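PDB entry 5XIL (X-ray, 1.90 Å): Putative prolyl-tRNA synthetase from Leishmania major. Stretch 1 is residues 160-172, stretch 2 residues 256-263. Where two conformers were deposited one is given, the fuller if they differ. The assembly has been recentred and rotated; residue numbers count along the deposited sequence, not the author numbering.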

# COMPACT_ATOMS: atom_id res chain seq x y z
N GLU A 160 -7.03 -9.79 -2.29
CA GLU A 160 -8.07 -10.79 -2.03
C GLU A 160 -8.27 -10.98 -0.52
O GLU A 160 -7.30 -10.98 0.22
CB GLU A 160 -7.69 -12.12 -2.68
CG GLU A 160 -6.49 -12.74 -2.08
CD GLU A 160 -6.14 -14.14 -2.67
OE1 GLU A 160 -7.01 -15.07 -2.73
OE2 GLU A 160 -4.95 -14.24 -3.09
N GLY A 161 -9.50 -11.06 -0.12
CA GLY A 161 -9.92 -11.15 1.24
C GLY A 161 -10.57 -12.52 1.41
O GLY A 161 -11.23 -13.04 0.49
N HIS A 162 -10.42 -13.05 2.62
CA HIS A 162 -11.01 -14.38 3.01
C HIS A 162 -11.47 -14.25 4.44
O HIS A 162 -10.66 -13.94 5.36
CB HIS A 162 -10.04 -15.54 2.87
CG HIS A 162 -9.45 -15.71 1.51
ND1 HIS A 162 -9.82 -16.73 0.66
CD2 HIS A 162 -8.50 -15.00 0.85
CE1 HIS A 162 -9.12 -16.64 -0.47
NE2 HIS A 162 -8.34 -15.58 -0.39
N CYS A 163 -12.76 -14.44 4.66
CA CYS A 163 -13.33 -14.32 5.99
C CYS A 163 -14.11 -15.60 6.37
O CYS A 163 -14.64 -16.30 5.53
CB CYS A 163 -14.25 -13.09 6.04
SG CYS A 163 -13.31 -11.53 5.60
N ALA A 164 -14.21 -15.81 7.69
CA ALA A 164 -14.94 -16.93 8.27
C ALA A 164 -15.67 -16.38 9.47
O ALA A 164 -15.05 -15.72 10.34
CB ALA A 164 -13.95 -17.98 8.74
N TRP A 165 -16.96 -16.63 9.53
CA TRP A 165 -17.83 -16.10 10.56
C TRP A 165 -18.56 -17.28 11.27
O TRP A 165 -18.77 -18.30 10.67
CB TRP A 165 -18.91 -15.22 9.94
CG TRP A 165 -18.42 -14.00 9.26
CD1 TRP A 165 -17.93 -13.89 7.98
CD2 TRP A 165 -18.37 -12.69 9.83
NE1 TRP A 165 -17.58 -12.56 7.75
CE2 TRP A 165 -17.84 -11.82 8.86
CE3 TRP A 165 -18.76 -12.17 11.07
CZ2 TRP A 165 -17.70 -10.42 9.09
CZ3 TRP A 165 -18.55 -10.81 11.32
CH2 TRP A 165 -18.02 -9.96 10.33
N ALA A 166 -19.04 -17.03 12.47
CA ALA A 166 -19.90 -17.98 13.22
C ALA A 166 -21.29 -18.21 12.60
O ALA A 166 -21.72 -19.36 12.55
CB ALA A 166 -20.01 -17.54 14.71
N LYS A 167 -21.94 -17.14 12.13
CA LYS A 167 -23.29 -17.21 11.56
C LYS A 167 -23.36 -16.89 10.07
O LYS A 167 -22.65 -16.04 9.58
CB LYS A 167 -24.28 -16.25 12.26
CG LYS A 167 -24.45 -16.43 13.76
CD LYS A 167 -25.84 -16.01 14.25
CE LYS A 167 -26.29 -14.64 13.78
NZ LYS A 167 -25.53 -13.54 14.44
N ALA A 168 -24.32 -17.50 9.41
CA ALA A 168 -24.56 -17.28 7.99
C ALA A 168 -24.91 -15.84 7.67
O ALA A 168 -24.50 -15.29 6.67
CB ALA A 168 -25.70 -18.16 7.51
N GLU A 169 -25.72 -15.23 8.52
CA GLU A 169 -26.14 -13.85 8.30
C GLU A 169 -24.98 -12.88 8.23
O GLU A 169 -25.00 -11.89 7.46
CB GLU A 169 -27.10 -13.44 9.40
CG GLU A 169 -28.40 -14.22 9.30
CD GLU A 169 -28.37 -15.61 10.00
OE1 GLU A 169 -27.31 -16.06 10.54
OE2 GLU A 169 -29.45 -16.26 9.98
N GLU A 170 -24.00 -13.10 9.09
CA GLU A 170 -22.85 -12.25 9.17
C GLU A 170 -22.05 -12.31 7.87
O GLU A 170 -21.58 -11.28 7.36
CB GLU A 170 -21.94 -12.73 10.28
CG GLU A 170 -22.65 -12.59 11.66
CD GLU A 170 -21.86 -13.24 12.80
OE1 GLU A 170 -21.22 -14.35 12.67
OE2 GLU A 170 -21.86 -12.58 13.84
N CYS A 171 -21.86 -13.54 7.41
CA CYS A 171 -21.07 -13.83 6.22
C CYS A 171 -21.76 -13.18 4.99
O CYS A 171 -21.10 -12.44 4.26
CB CYS A 171 -20.94 -15.33 6.09
SG CYS A 171 -20.03 -15.90 4.62
N ALA A 172 -23.08 -13.38 4.84
CA ALA A 172 -23.86 -12.81 3.74
C ALA A 172 -23.85 -11.32 3.73
O ALA A 172 -23.78 -10.69 2.65
CB ALA A 172 -25.31 -13.28 3.75
N ILE A 256 -19.63 -25.49 11.69
CA ILE A 256 -18.67 -25.08 10.67
C ILE A 256 -18.86 -23.61 10.34
O ILE A 256 -19.98 -23.13 10.17
CB ILE A 256 -18.85 -25.91 9.41
CG1 ILE A 256 -18.69 -27.40 9.80
CG2 ILE A 256 -17.79 -25.55 8.36
CD1 ILE A 256 -18.74 -28.40 8.63
N PRO A 257 -17.75 -22.84 10.31
CA PRO A 257 -17.94 -21.42 10.02
C PRO A 257 -18.43 -21.20 8.60
O PRO A 257 -18.18 -22.05 7.74
CB PRO A 257 -16.53 -20.86 10.08
CG PRO A 257 -15.75 -21.81 10.86
CD PRO A 257 -16.39 -23.16 10.66
N TRP A 258 -19.04 -20.03 8.39
CA TRP A 258 -19.46 -19.53 7.12
C TRP A 258 -18.37 -18.63 6.54
O TRP A 258 -17.96 -17.64 7.17
CB TRP A 258 -20.76 -18.80 7.32
CG TRP A 258 -21.84 -19.71 7.87
CD1 TRP A 258 -22.02 -20.08 9.21
CD2 TRP A 258 -22.79 -20.48 7.12
NE1 TRP A 258 -23.05 -21.01 9.29
CE2 TRP A 258 -23.55 -21.25 8.04
CE3 TRP A 258 -23.14 -20.52 5.77
CZ2 TRP A 258 -24.61 -22.07 7.64
CZ3 TRP A 258 -24.15 -21.35 5.37
CH2 TRP A 258 -24.85 -22.15 6.30
N GLN A 259 -17.89 -18.97 5.36
CA GLN A 259 -16.78 -18.29 4.75
C GLN A 259 -17.18 -17.50 3.48
O GLN A 259 -18.16 -17.79 2.80
CB GLN A 259 -15.69 -19.32 4.41
CG GLN A 259 -14.95 -19.80 5.63
CD GLN A 259 -13.95 -20.85 5.32
OE1 GLN A 259 -14.20 -22.06 5.48
NE2 GLN A 259 -12.82 -20.42 4.82
N ASN A 260 -16.40 -16.48 3.23
CA ASN A 260 -16.48 -15.74 1.99
C ASN A 260 -15.09 -15.41 1.50
O ASN A 260 -14.08 -15.57 2.21
CB ASN A 260 -17.34 -14.48 2.15
CG ASN A 260 -16.73 -13.42 3.11
OD1 ASN A 260 -15.54 -13.14 3.10
ND2 ASN A 260 -17.58 -12.84 3.93
N SER A 261 -15.03 -15.04 0.22
CA SER A 261 -13.82 -14.58 -0.38
C SER A 261 -14.17 -13.56 -1.46
O SER A 261 -15.26 -13.54 -1.96
CB SER A 261 -12.90 -15.69 -0.89
OG SER A 261 -13.44 -16.27 -2.01
N TRP A 262 -13.21 -12.72 -1.78
CA TRP A 262 -13.50 -11.58 -2.61
C TRP A 262 -12.23 -11.03 -3.14
O TRP A 262 -11.26 -11.04 -2.42
CB TRP A 262 -14.33 -10.56 -1.80
CG TRP A 262 -14.04 -10.47 -0.31
CD1 TRP A 262 -14.61 -11.25 0.69
CD2 TRP A 262 -13.15 -9.60 0.38
NE1 TRP A 262 -14.11 -10.94 1.89
CE2 TRP A 262 -13.26 -9.91 1.76
CE3 TRP A 262 -12.36 -8.51 -0.01
CZ2 TRP A 262 -12.56 -9.20 2.74
CZ3 TRP A 262 -11.65 -7.84 0.95
CH2 TRP A 262 -11.77 -8.19 2.32
N GLY A 263 -12.20 -10.62 -4.41
CA GLY A 263 -11.03 -10.05 -4.99
C GLY A 263 -11.34 -8.96 -6.03
O GLY A 263 -12.37 -9.00 -6.70
O HOH W 1 -21.46 -22.16 12.08

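How does the backbone join the two stretches? Residues 160-165 and 258-263 run as neighbouring antiparallel strands, their directions 164° apart, and the hydrogen bonds come in three reciprocal pairs. Gly161 N donates to Trp262 O at 2.9 Å, and Trp262 N returns to Gly161 O at 3.0 Å. Cys163 N reaches Asn260 O at 3.0 Å, answered by Asn260 N to Cys163 O at 2.9 Å. Trp165 N to Trp258 O measures 2.8 Å, and Trp258 N to Trp165 O 2.9 Å. Between these pairs the strands draw closer, so that alpha hydrogens point at carbonyls across the gap: Gln259 CA lies 3.0 Å from Cys163 O, and Ser261 CA 3.1 Å from Gly161 O. Past the last pair a water extends the link, donating to Ala166 O at 2.9 Å and to Ile256 O at 2.6 Å.

Why does a glycine sit opposite Trp262? The indole, with chi1 at 33° between wells, folds over the neighbouring strand and lays its six-membered ring on Gly161: CA is 3.4 Å from the ring centroid and almost exactly on the ring normal. An ideal CB on Gly161 would fall 2.1 Å from Trp262 CH2, a clash, so the bare alpha carbon is what lets the ring lie so close. At the edge of the same ring is Cys163, whose SG is 3.8 Å from Trp262 CZ2. Asn260, in rotamer p, helps fix the indole within its own strand, accepting a weak hydrogen bond from Trp262 NE1 to OD1 at 2.9 Å. Its OD1 also lies 3.2 Å from Cys163 CB, a close contact between two buried side chains.

How does the helix after the first strand join the contact? The chain turns at Ala166 and Lys167, the latter at the N-cap, and the helix beginning at Ala168 runs nearly parallel to the second strand, 7° apart in direction. The Trp258 ring lies against the start of this helix. Ala168 CB sits over the face of its six-membered ring, 3.7 Å from the centroid, a flat surface that suits a methyl group. One turn on, buried Cys171 points toward the strand; its CB is 3.7 Å from Trp258 CB, and its SG comes within 3.2 Å of Gln259 O. The start of the helix is steadied by Glu170, whose OE1 accepts a hydrogen bond from Lys167 N at 2.9 Å.

What lies on the other face of the sheet? Here Glu160, His162 and Ala164, which alternate with Gly161, Cys163 and Trp165, meet Gly263, Ser261 and Gln259. Ala164 is short enough for its CB to pack 3.7 Å from Gln259 CG and 4.1 Å from Pro257 CB. His162 ND1 approaches Ser261 CB at 3.6 Å, while His162 NE2 donates to Glu160 OE1 at 2.7 Å, giving two buried polar side chains a partner along their own strand.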